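Local coordinates for uncharacterized protein (Bacteroides cellulosilyticus, PDB 5JVK), which is a family 39 glycoside hydrolase of a gut symbiont and probably hydrolyses O-glycosidic bonds within carbohydrate chains, at residues 386-389 with 390-394. Residues are numbered along the deposited sequence; the frame is centred on the assembly and turned at random.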
ATOM      1  N   ASP A 386     -15.950  -6.367  13.487  1.00 30.57           N
ATOM      2  CA  ASP A 386     -15.101  -6.339  14.696  1.00 30.98           C
ATOM      3  C   ASP A 386     -13.858  -7.250  14.648  1.00 29.90           C
ATOM      4  O   ASP A 386     -13.188  -7.423  15.666  1.00 29.90           O
ATOM      5  CB  ASP A 386     -15.945  -6.607  15.961  1.00 32.00           C
ATOM      6  CG  ASP A 386     -16.409  -8.051  16.084  1.00 32.62           C
ATOM      7  OD1 ASP A 386     -16.713  -8.686  15.051  1.00 33.37           O
ATOM      8  OD2 ASP A 386     -16.489  -8.542  17.229  1.00 33.26           O
ATOM      9  N   ASN A 387     -13.561  -7.826  13.480  1.00 29.02           N
ATOM     10  CA  ASN A 387     -12.320  -8.574  13.238  1.00 28.09           C
ATOM     11  C   ASN A 387     -11.358  -7.655  12.479  1.00 27.18           C
ATOM     12  O   ASN A 387     -11.632  -7.294  11.332  1.00 26.77           O
ATOM     13  CB  ASN A 387     -12.630  -9.838  12.418  1.00 28.28           C
ATOM     14  CG  ASN A 387     -11.401 -10.699  12.142  1.00 28.65           C
ATOM     15  OD1 ASN A 387     -10.284 -10.393  12.566  1.00 29.31           O
ATOM     16  ND2 ASN A 387     -11.611 -11.793  11.423  1.00 28.49           N
ATOM     17  N   ILE A 388     -10.241  -7.284  13.112  1.00 26.28           N
ATOM     18  CA  ILE A 388      -9.302  -6.309  12.519  1.00 26.06           C
ATOM     19  C   ILE A 388      -8.703  -6.770  11.187  1.00 25.67           C
ATOM     20  O   ILE A 388      -8.488  -5.956  10.293  1.00 25.20           O
ATOM     21  CB  ILE A 388      -8.153  -5.878  13.484  1.00 25.96           C
ATOM     22  CG1 ILE A 388      -7.208  -7.037  13.843  1.00 25.89           C
ATOM     23  CG2 ILE A 388      -8.711  -5.242  14.752  1.00 26.13           C
ATOM     24  CD1 ILE A 388      -5.948  -6.575  14.548  1.00 26.01           C
ATOM     25  N   GLU A 389      -8.465  -8.075  11.061  1.00 25.75           N
ATOM     26  CA  GLU A 389      -7.834  -8.650   9.872  1.00 25.89           C
ATOM     27  C   GLU A 389      -8.737  -8.609   8.631  1.00 25.69           C
ATOM     28  O   GLU A 389      -8.242  -8.713   7.515  1.00 25.29           O
ATOM     29  CB  GLU A 389      -7.382 -10.095  10.148  1.00 26.19           C
ATOM     30  CG  GLU A 389      -6.339 -10.254  11.257  1.00 26.35           C
ATOM     31  CD  GLU A 389      -4.975  -9.644  10.936  1.00 26.82           C
ATOM     32  OE1 GLU A 389      -4.658  -9.399   9.754  1.00 26.46           O
ATOM     33  OE2 GLU A 389      -4.199  -9.414  11.886  1.00 27.62           O
ATOM     34  N   HIS A 390     -10.047  -8.451   8.834  1.00 26.03           N
ATOM     35  CA  HIS A 390     -11.021  -8.296   7.742  1.00 25.99           C
ATOM     36  C   HIS A 390     -11.261  -6.841   7.320  1.00 25.59           C
ATOM     37  O   HIS A 390     -12.139  -6.593   6.489  1.00 26.05           O
ATOM     38  CB  HIS A 390     -12.369  -8.908   8.161  1.00 26.38           C
ATOM     39  CG  HIS A 390     -12.348 -10.398   8.293  1.00 26.96           C
ATOM     40  ND1 HIS A 390     -13.489 -11.134   8.530  1.00 27.35           N
ATOM     41  CD2 HIS A 390     -11.337 -11.293   8.199  1.00 27.19           C
ATOM     42  CE1 HIS A 390     -13.180 -12.416   8.594  1.00 27.51           C
ATOM     43  NE2 HIS A 390     -11.880 -12.541   8.394  1.00 27.52           N
ATOM     44  N   ASN A 391     -10.513  -5.887   7.881  1.00 24.60           N
ATOM     45  CA  ASN A 391     -10.781  -4.459   7.657  1.00 23.93           C
ATOM     46  C   ASN A 391      -9.553  -3.596   7.304  1.00 23.38           C
ATOM     47  O   ASN A 391      -9.634  -2.367   7.351  1.00 23.10           O
ATOM     48  CB  ASN A 391     -11.510  -3.900   8.884  1.00 23.98           C
ATOM     49  CG  ASN A 391     -12.898  -4.484   9.046  1.00 24.18           C
ATOM     50  OD1 ASN A 391     -13.138  -5.320   9.913  1.00 24.42           O
ATOM     51  ND2 ASN A 391     -13.815  -4.061   8.191  1.00 24.42           N
ATOM     52  N   PHE A 392      -8.446  -4.226   6.900  1.00 22.92           N
ATOM     53  CA  PHE A 392      -7.238  -3.498   6.461  1.00 22.35           C
ATOM     54  C   PHE A 392      -7.295  -3.018   5.002  1.00 22.11           C
ATOM     55  O   PHE A 392      -6.384  -2.315   4.555  1.00 22.00           O
ATOM     56  CB  PHE A 392      -5.981  -4.366   6.641  1.00 22.24           C
ATOM     57  CG  PHE A 392      -5.429  -4.365   8.034  1.00 22.32           C
ATOM     58  CD1 PHE A 392      -4.601  -3.329   8.465  1.00 22.35           C
ATOM     59  CD2 PHE A 392      -5.708  -5.410   8.912  1.00 22.23           C
ATOM     60  CE1 PHE A 392      -4.077  -3.330   9.752  1.00 22.53           C
ATOM     61  CE2 PHE A 392      -5.185  -5.417  10.199  1.00 22.28           C
ATOM     62  CZ  PHE A 392      -4.370  -4.376  10.620  1.00 22.35           C
ATOM     63  N   GLY A 393      -8.346  -3.385   4.268  1.00 22.04           N
ATOM     64  CA  GLY A 393      -8.398  -3.174   2.823  1.00 22.06           C
ATOM     65  C   GLY A 393      -8.640  -1.759   2.325  1.00 21.86           C
ATOM     66  O   GLY A 393      -9.154  -0.908   3.052  1.00 21.95           O
ATOM     67  N   LEU A 394      -8.244  -1.523   1.077  1.00 21.81           N
ATOM     68  CA  LEU A 394      -8.650  -0.344   0.306  1.00 21.93           C
ATOM     69  C   LEU A 394      -9.999  -0.590  -0.377  1.00 22.18           C
ATOM     70  O   LEU A 394     -10.783   0.341  -0.566  1.00 22.10           O
ATOM     71  CB  LEU A 394      -7.592   0.011  -0.744  1.00 21.65           C
ATOM     72  CG  LEU A 394      -6.142   0.134  -0.265  1.00 21.54           C
ATOM     73  CD1 LEU A 394      -5.229   0.480  -1.430  1.00 21.57           C
ATOM     74  CD2 LEU A 394      -5.995   1.163   0.844  1.00 21.53           C
TER
HETATM   75  O   HOH W   1      -8.160  -6.677   5.400  1.00 21.50           O
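The amide of Asn387 lies over one face of the His390 imidazole, with ND2 above the ring centre and 3.1 Å from NE2; Glu389 C sits at the edge of the same ring. The two planes are 41° apart, a tilted amide-on-ring packing rather than a hydrogen bond. The pair flanks a single 3-10 turn, residues 388-390, in the loop that follows the eighth strand (373-375) of the (beta/alpha)8 barrel and leads to helix 403-415. The Asn387 side chain extends anti to its own nitrogen (chi1 -179°), which carries the amide alongside the turn: ND2 reaches the imidazole while OD1 takes a weak bond from Glu389 N at 3.3 Å. Two backbone bonds wind the turn, His390 N to Asn387 O and Asn391 N to Ile388 O, both 3.2 Å. Without the imidazole, as with an alanine at His390, the Asn387 amide is likely to lose the surface under ND2 and be freer to turn, though the backbone bonds could remain. Beyond the turn, the Phe392 ring presents its edge to Glu389 CA, and Ile388 O approaches obliquely, 3.2 Å from CD2. Glu389 runs alongside this ring in the same direction, its carboxylate inclined 37° to the ring plane. Tyr376 packs edge-to-face with Phe392, and Trp375 NE1 hydrogen-bonds to Phe392 O, tying the buried Phe392 back to strand 373-375 and the residue just after it. A water bridges the two segments, 2.9 Å from Glu389 O and accepting from Phe392 N at 2.9 Å.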